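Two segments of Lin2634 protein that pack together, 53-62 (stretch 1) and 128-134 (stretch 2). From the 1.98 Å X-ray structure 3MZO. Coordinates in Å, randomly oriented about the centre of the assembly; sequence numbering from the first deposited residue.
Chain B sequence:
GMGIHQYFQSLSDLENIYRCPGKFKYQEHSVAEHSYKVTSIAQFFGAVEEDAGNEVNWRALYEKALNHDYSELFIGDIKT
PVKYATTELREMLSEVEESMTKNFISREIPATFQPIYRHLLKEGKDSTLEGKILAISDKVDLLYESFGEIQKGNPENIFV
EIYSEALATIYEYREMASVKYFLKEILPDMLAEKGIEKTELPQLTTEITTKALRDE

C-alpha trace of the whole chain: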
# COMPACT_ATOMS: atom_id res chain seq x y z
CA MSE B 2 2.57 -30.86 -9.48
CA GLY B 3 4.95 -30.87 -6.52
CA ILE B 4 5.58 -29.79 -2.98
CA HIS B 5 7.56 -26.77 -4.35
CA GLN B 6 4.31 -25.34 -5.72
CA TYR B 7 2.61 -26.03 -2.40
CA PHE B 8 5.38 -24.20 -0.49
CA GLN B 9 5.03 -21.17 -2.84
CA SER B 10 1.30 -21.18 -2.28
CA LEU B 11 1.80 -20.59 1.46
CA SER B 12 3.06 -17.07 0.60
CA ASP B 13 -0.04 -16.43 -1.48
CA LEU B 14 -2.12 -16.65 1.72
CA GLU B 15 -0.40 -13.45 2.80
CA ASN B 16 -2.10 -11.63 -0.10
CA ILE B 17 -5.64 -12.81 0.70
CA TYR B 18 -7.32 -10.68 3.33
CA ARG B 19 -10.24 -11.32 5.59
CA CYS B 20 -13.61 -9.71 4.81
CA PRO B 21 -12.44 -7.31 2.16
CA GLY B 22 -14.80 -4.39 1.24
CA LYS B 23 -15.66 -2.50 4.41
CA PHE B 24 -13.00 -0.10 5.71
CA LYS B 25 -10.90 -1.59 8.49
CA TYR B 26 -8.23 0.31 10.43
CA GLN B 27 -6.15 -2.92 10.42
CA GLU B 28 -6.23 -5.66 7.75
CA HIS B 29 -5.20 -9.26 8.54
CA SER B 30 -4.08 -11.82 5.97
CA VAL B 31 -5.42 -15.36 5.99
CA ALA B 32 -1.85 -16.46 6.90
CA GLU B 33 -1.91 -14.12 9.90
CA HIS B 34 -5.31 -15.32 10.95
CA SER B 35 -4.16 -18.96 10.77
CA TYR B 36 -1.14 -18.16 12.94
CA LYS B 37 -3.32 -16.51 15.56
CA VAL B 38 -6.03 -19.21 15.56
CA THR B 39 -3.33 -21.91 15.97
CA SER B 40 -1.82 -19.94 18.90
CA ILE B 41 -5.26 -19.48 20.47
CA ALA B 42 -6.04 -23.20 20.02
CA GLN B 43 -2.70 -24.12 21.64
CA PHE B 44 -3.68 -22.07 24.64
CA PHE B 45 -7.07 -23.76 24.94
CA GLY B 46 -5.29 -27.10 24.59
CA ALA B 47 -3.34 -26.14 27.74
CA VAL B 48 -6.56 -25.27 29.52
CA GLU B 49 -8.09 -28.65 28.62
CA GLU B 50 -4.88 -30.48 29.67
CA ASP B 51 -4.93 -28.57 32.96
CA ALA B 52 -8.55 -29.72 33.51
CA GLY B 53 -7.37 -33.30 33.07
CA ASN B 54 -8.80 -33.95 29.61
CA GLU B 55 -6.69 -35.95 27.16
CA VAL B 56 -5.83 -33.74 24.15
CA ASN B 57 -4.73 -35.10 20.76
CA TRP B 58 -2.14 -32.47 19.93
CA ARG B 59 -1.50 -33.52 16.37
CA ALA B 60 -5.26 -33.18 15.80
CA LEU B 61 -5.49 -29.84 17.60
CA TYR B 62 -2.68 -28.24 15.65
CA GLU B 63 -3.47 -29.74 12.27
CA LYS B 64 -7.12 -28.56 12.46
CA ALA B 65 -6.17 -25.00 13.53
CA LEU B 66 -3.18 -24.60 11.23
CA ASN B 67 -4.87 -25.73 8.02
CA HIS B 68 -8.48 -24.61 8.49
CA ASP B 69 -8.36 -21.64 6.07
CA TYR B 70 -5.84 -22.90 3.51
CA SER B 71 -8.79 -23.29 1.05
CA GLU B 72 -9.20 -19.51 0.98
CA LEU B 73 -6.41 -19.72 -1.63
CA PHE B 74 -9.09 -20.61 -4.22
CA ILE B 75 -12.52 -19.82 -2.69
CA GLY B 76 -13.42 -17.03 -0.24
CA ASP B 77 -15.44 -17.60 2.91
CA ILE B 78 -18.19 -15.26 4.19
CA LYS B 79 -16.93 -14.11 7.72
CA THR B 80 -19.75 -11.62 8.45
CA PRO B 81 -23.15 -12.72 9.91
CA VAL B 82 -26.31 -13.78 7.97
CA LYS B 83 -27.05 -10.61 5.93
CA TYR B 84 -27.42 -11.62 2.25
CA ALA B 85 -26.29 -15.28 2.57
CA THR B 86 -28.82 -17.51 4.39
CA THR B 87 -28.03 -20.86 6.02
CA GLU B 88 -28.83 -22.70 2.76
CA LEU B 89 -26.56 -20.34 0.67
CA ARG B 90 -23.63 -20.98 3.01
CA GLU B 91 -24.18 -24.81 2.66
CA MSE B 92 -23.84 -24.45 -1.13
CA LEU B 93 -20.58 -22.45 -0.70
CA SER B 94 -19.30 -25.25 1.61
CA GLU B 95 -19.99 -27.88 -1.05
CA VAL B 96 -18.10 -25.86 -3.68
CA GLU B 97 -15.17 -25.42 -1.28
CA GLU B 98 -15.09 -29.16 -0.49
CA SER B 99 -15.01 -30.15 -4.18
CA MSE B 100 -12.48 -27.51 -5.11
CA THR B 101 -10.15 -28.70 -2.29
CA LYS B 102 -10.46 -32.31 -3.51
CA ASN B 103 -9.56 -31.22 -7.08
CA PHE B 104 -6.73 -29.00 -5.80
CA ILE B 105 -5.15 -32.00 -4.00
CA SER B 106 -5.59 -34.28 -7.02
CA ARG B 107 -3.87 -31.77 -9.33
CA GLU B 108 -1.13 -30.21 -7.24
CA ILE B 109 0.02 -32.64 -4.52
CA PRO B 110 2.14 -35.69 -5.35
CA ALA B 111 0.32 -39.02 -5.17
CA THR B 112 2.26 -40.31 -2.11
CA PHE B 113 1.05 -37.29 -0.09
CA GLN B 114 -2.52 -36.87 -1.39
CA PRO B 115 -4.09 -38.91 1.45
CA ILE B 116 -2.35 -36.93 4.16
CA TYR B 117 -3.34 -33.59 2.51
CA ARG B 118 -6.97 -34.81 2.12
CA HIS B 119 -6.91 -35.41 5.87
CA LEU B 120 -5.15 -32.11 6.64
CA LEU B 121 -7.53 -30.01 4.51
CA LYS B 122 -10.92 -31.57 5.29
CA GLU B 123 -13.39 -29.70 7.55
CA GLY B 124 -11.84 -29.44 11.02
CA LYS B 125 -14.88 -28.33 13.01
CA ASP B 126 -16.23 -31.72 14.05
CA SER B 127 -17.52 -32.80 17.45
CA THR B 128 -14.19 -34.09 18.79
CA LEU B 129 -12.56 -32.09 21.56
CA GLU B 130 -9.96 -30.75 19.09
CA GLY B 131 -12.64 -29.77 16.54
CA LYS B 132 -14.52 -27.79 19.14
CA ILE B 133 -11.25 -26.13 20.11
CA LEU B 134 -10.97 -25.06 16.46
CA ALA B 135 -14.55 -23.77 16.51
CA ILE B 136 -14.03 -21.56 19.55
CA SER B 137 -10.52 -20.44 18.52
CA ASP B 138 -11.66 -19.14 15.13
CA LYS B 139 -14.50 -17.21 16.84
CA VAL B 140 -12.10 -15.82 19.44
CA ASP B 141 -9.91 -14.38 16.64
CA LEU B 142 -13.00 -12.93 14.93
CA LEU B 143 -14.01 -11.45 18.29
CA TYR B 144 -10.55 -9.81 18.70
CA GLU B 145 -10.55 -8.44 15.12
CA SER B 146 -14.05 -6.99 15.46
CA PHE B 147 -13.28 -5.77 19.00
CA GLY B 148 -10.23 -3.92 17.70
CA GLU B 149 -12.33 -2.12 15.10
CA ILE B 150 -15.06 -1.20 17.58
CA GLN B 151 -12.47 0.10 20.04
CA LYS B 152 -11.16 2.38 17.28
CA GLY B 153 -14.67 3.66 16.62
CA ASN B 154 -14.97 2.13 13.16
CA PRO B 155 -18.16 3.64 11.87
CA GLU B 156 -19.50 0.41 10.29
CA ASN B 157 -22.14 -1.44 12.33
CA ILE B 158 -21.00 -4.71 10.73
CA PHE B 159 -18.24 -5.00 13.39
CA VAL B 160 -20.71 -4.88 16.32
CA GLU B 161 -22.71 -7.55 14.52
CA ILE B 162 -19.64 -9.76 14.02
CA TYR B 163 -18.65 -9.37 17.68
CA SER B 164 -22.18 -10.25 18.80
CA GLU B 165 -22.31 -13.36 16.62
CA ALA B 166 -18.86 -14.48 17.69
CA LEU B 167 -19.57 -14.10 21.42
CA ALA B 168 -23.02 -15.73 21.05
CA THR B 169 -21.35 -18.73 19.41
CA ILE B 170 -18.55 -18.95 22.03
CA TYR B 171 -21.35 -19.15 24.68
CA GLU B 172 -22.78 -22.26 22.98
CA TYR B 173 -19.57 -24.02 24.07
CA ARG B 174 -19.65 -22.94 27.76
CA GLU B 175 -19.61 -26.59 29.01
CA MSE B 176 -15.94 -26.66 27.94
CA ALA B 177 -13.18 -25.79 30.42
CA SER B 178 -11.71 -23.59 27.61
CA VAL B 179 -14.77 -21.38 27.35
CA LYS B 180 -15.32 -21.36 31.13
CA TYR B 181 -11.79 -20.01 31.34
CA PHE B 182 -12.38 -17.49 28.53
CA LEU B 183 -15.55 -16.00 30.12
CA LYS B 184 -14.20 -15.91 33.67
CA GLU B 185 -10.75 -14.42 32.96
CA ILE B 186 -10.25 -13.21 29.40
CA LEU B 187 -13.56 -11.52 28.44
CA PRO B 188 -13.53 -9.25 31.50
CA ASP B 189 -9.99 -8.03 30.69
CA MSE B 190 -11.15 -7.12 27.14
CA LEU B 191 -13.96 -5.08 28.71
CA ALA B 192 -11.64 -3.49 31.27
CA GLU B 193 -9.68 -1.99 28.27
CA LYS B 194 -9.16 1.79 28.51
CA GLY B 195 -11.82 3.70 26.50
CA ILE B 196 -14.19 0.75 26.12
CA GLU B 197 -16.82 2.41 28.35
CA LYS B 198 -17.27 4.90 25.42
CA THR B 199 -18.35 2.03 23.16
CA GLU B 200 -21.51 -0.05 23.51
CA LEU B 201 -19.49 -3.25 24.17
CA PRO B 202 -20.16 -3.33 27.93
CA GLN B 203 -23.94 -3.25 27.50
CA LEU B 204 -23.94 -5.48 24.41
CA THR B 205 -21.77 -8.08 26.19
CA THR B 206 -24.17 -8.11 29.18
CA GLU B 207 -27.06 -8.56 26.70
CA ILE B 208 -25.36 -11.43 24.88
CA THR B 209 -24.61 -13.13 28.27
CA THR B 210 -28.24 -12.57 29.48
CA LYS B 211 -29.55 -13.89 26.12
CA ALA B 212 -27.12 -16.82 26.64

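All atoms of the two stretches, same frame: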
# COMPACT_ATOMS: atom_id res chain seq x y z
N GLY B 53 -7.52 -31.86 33.03
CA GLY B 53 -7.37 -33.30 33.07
C GLY B 53 -8.00 -34.02 31.90
O GLY B 53 -8.27 -35.20 31.99
N ASN B 54 -8.28 -33.31 30.81
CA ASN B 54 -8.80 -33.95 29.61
C ASN B 54 -7.64 -34.31 28.71
O ASN B 54 -6.70 -33.51 28.56
CB ASN B 54 -9.75 -33.00 28.89
CG ASN B 54 -10.94 -32.64 29.74
OD1 ASN B 54 -11.46 -33.49 30.46
ND2 ASN B 54 -11.39 -31.38 29.68
N GLU B 55 -7.68 -35.52 28.14
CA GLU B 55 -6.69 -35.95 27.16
C GLU B 55 -6.90 -35.10 25.88
O GLU B 55 -8.01 -34.93 25.41
CB GLU B 55 -6.78 -37.47 26.88
CG GLU B 55 -5.83 -38.02 25.77
CD GLU B 55 -4.32 -37.93 26.10
OE1 GLU B 55 -3.94 -37.60 27.25
OE2 GLU B 55 -3.49 -38.21 25.20
N VAL B 56 -5.82 -34.53 25.39
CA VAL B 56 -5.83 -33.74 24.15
C VAL B 56 -4.98 -34.46 23.11
O VAL B 56 -3.88 -34.87 23.42
CB VAL B 56 -5.25 -32.35 24.39
CG1 VAL B 56 -5.08 -31.56 23.04
CG2 VAL B 56 -6.14 -31.58 25.40
N ASN B 57 -5.50 -34.62 21.90
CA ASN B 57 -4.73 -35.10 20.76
C ASN B 57 -4.07 -33.90 20.09
O ASN B 57 -4.69 -33.15 19.28
CB ASN B 57 -5.66 -35.88 19.80
CG ASN B 57 -4.95 -36.48 18.60
OD1 ASN B 57 -3.91 -35.99 18.15
ND2 ASN B 57 -5.52 -37.55 18.05
N TRP B 58 -2.78 -33.70 20.38
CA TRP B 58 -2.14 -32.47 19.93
C TRP B 58 -1.94 -32.39 18.43
O TRP B 58 -2.09 -31.31 17.82
CB TRP B 58 -0.84 -32.21 20.71
CG TRP B 58 -1.17 -31.71 22.08
CD1 TRP B 58 -1.39 -32.48 23.21
CD2 TRP B 58 -1.36 -30.35 22.49
NE1 TRP B 58 -1.71 -31.67 24.27
CE2 TRP B 58 -1.70 -30.36 23.87
CE3 TRP B 58 -1.29 -29.11 21.82
CZ2 TRP B 58 -1.93 -29.19 24.59
CZ3 TRP B 58 -1.54 -27.93 22.56
CH2 TRP B 58 -1.86 -27.99 23.92
N ARG B 59 -1.61 -33.51 17.81
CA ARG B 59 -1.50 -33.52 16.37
C ARG B 59 -2.82 -33.05 15.77
O ARG B 59 -2.80 -32.25 14.85
CB ARG B 59 -1.15 -34.90 15.83
CG ARG B 59 -0.87 -34.90 14.35
CD ARG B 59 -0.53 -36.30 13.84
NE ARG B 59 -0.08 -36.23 12.47
CZ ARG B 59 0.47 -37.23 11.79
NH1 ARG B 59 0.67 -38.40 12.38
NH2 ARG B 59 0.85 -37.06 10.53
N ALA B 60 -3.95 -33.54 16.31
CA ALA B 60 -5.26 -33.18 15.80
C ALA B 60 -5.57 -31.71 16.07
O ALA B 60 -6.08 -31.02 15.21
CB ALA B 60 -6.39 -34.11 16.38
N LEU B 61 -5.22 -31.22 17.26
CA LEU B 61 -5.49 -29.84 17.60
C LEU B 61 -4.78 -28.90 16.65
O LEU B 61 -5.40 -28.01 16.09
CB LEU B 61 -5.09 -29.55 19.05
CG LEU B 61 -5.24 -28.14 19.61
CD1 LEU B 61 -5.28 -28.20 21.13
CD2 LEU B 61 -4.10 -27.24 19.14
N TYR B 62 -3.49 -29.11 16.49
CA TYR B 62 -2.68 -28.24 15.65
C TYR B 62 -3.03 -28.34 14.18
O TYR B 62 -3.11 -27.31 13.49
CB TYR B 62 -1.19 -28.56 15.81
CG TYR B 62 -0.55 -27.97 17.05
CD1 TYR B 62 -0.45 -26.58 17.24
CD2 TYR B 62 0.02 -28.79 17.99
CE1 TYR B 62 0.19 -26.05 18.39
CE2 TYR B 62 0.64 -28.29 19.11
CZ TYR B 62 0.73 -26.95 19.33
OH TYR B 62 1.39 -26.54 20.46
N THR B 128 -15.27 -33.66 17.89
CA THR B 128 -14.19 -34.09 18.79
C THR B 128 -13.78 -32.89 19.63
O THR B 128 -14.10 -31.74 19.29
CB THR B 128 -12.96 -34.60 18.03
OG1 THR B 128 -12.34 -33.52 17.32
CG2 THR B 128 -13.35 -35.76 17.05
N LEU B 129 -13.06 -33.15 20.71
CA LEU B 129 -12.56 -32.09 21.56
C LEU B 129 -11.74 -31.10 20.72
O LEU B 129 -11.91 -29.88 20.87
CB LEU B 129 -11.71 -32.63 22.71
CG LEU B 129 -11.07 -31.59 23.63
CD1 LEU B 129 -12.15 -30.74 24.34
CD2 LEU B 129 -10.15 -32.32 24.65
N GLU B 130 -10.88 -31.62 19.85
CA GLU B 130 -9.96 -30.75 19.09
C GLU B 130 -10.68 -29.93 18.01
O GLU B 130 -10.25 -28.82 17.66
CB GLU B 130 -8.83 -31.57 18.49
CG GLU B 130 -7.93 -32.25 19.55
CD GLU B 130 -8.58 -33.44 20.23
OE1 GLU B 130 -9.52 -34.04 19.65
OE2 GLU B 130 -8.13 -33.79 21.33
N GLY B 131 -11.79 -30.47 17.50
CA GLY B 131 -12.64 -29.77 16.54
C GLY B 131 -13.41 -28.63 17.17
O GLY B 131 -13.61 -27.57 16.56
N LYS B 132 -13.87 -28.85 18.40
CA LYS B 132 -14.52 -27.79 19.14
C LYS B 132 -13.51 -26.71 19.53
O LYS B 132 -13.85 -25.51 19.54
CB LYS B 132 -15.24 -28.32 20.36
CG LYS B 132 -16.36 -29.26 20.02
CD LYS B 132 -16.98 -29.83 21.30
CE LYS B 132 -18.18 -30.64 20.96
NZ LYS B 132 -18.87 -31.23 22.15
N ILE B 133 -12.28 -27.12 19.83
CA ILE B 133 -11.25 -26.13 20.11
C ILE B 133 -11.05 -25.26 18.89
O ILE B 133 -10.85 -24.05 19.01
CB ILE B 133 -9.93 -26.76 20.61
CG1 ILE B 133 -10.09 -27.24 22.06
CG2 ILE B 133 -8.73 -25.79 20.52
CD1 ILE B 133 -8.96 -28.09 22.53
N LEU B 134 -11.09 -25.86 17.70
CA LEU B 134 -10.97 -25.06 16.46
C LEU B 134 -12.15 -24.11 16.33
O LEU B 134 -11.96 -22.95 15.97
CB LEU B 134 -10.89 -25.94 15.22
CG LEU B 134 -10.91 -25.21 13.86
CD1 LEU B 134 -9.85 -24.11 13.70
CD2 LEU B 134 -10.83 -26.22 12.70
O HOH W 1 -8.83 -35.94 22.83
O HOH W 2 -8.05 -27.10 17.07

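The contact between these two stretches is small, burying 333 Å² in all, and it is organised around Glu 130, Leu 61 and Leu 129. Each stretch runs from a loop into the first turns of a helix, and the two helices lie nearly side by side, their axes 8.7 Å apart at closest approach and inclined by 26°. Leu 61 and Glu 130 mark the point where the backbones come nearest, with their CA atoms 4.8 Å apart.

Glu 130 covers the most surface. Its CA-to-CB bond points toward stretch 1, and the m, p setting of chi1 and chi2 carries the carboxylate to the loop just ahead of the first helix. There OE2 accepts a hydrogen bond from the backbone N of Asn 57, at 2.8 Å and with a nearly straight angle of 172°. A buried carboxylate needs polar partners, and OE2 has a second one in a water molecule, whose oxygen lies 2.7 Å from Glu 130 OE2 and 2.9 Å from Glu 55 O; by donating to both, the water ties the loop to the helix. Glutamate suits the site because its methylene groups serve the contact as well: Glu 130 CG packs 4.0 Å from Ala 60 CB and 4.0 Å from Leu 61 CB. The small methyl of Ala 60, directed toward the second stretch, fits this close approach.

Asn 57 contributes in two ways. While its backbone N binds Glu 130, its side chain ends away from the second stretch and caps its own helix, OD1 accepting from Ala 60 N at 3.1 Å. Thr 128 does the same for the second helix, with OG1 accepting from Gly 131 N at 3.1 Å. Both helices therefore begin with a capped first turn.

Apolar packing completes the contact. Leu 129 points toward stretch 1 and places CD2 against the loop, 4.1 Å from Val 56 CG2 and 3.5 Å from Glu 55 O, so that a branched aliphatic side chain fills the space beside an extended backbone. Further along the helices, Leu 61 CD1 meets Ile 133 CD1 at 3.9 Å. Both of these residues are buried, and their hydrocarbon side chains ask for no polar partner. Ile 133 follows Glu 130 by three residues, roughly one helical turn, which brings both onto the side facing stretch 1. A second water links the two backbones, donating to Leu 61 O at 3.0 Å and Glu 130 O at 2.9 Å from its oxygen.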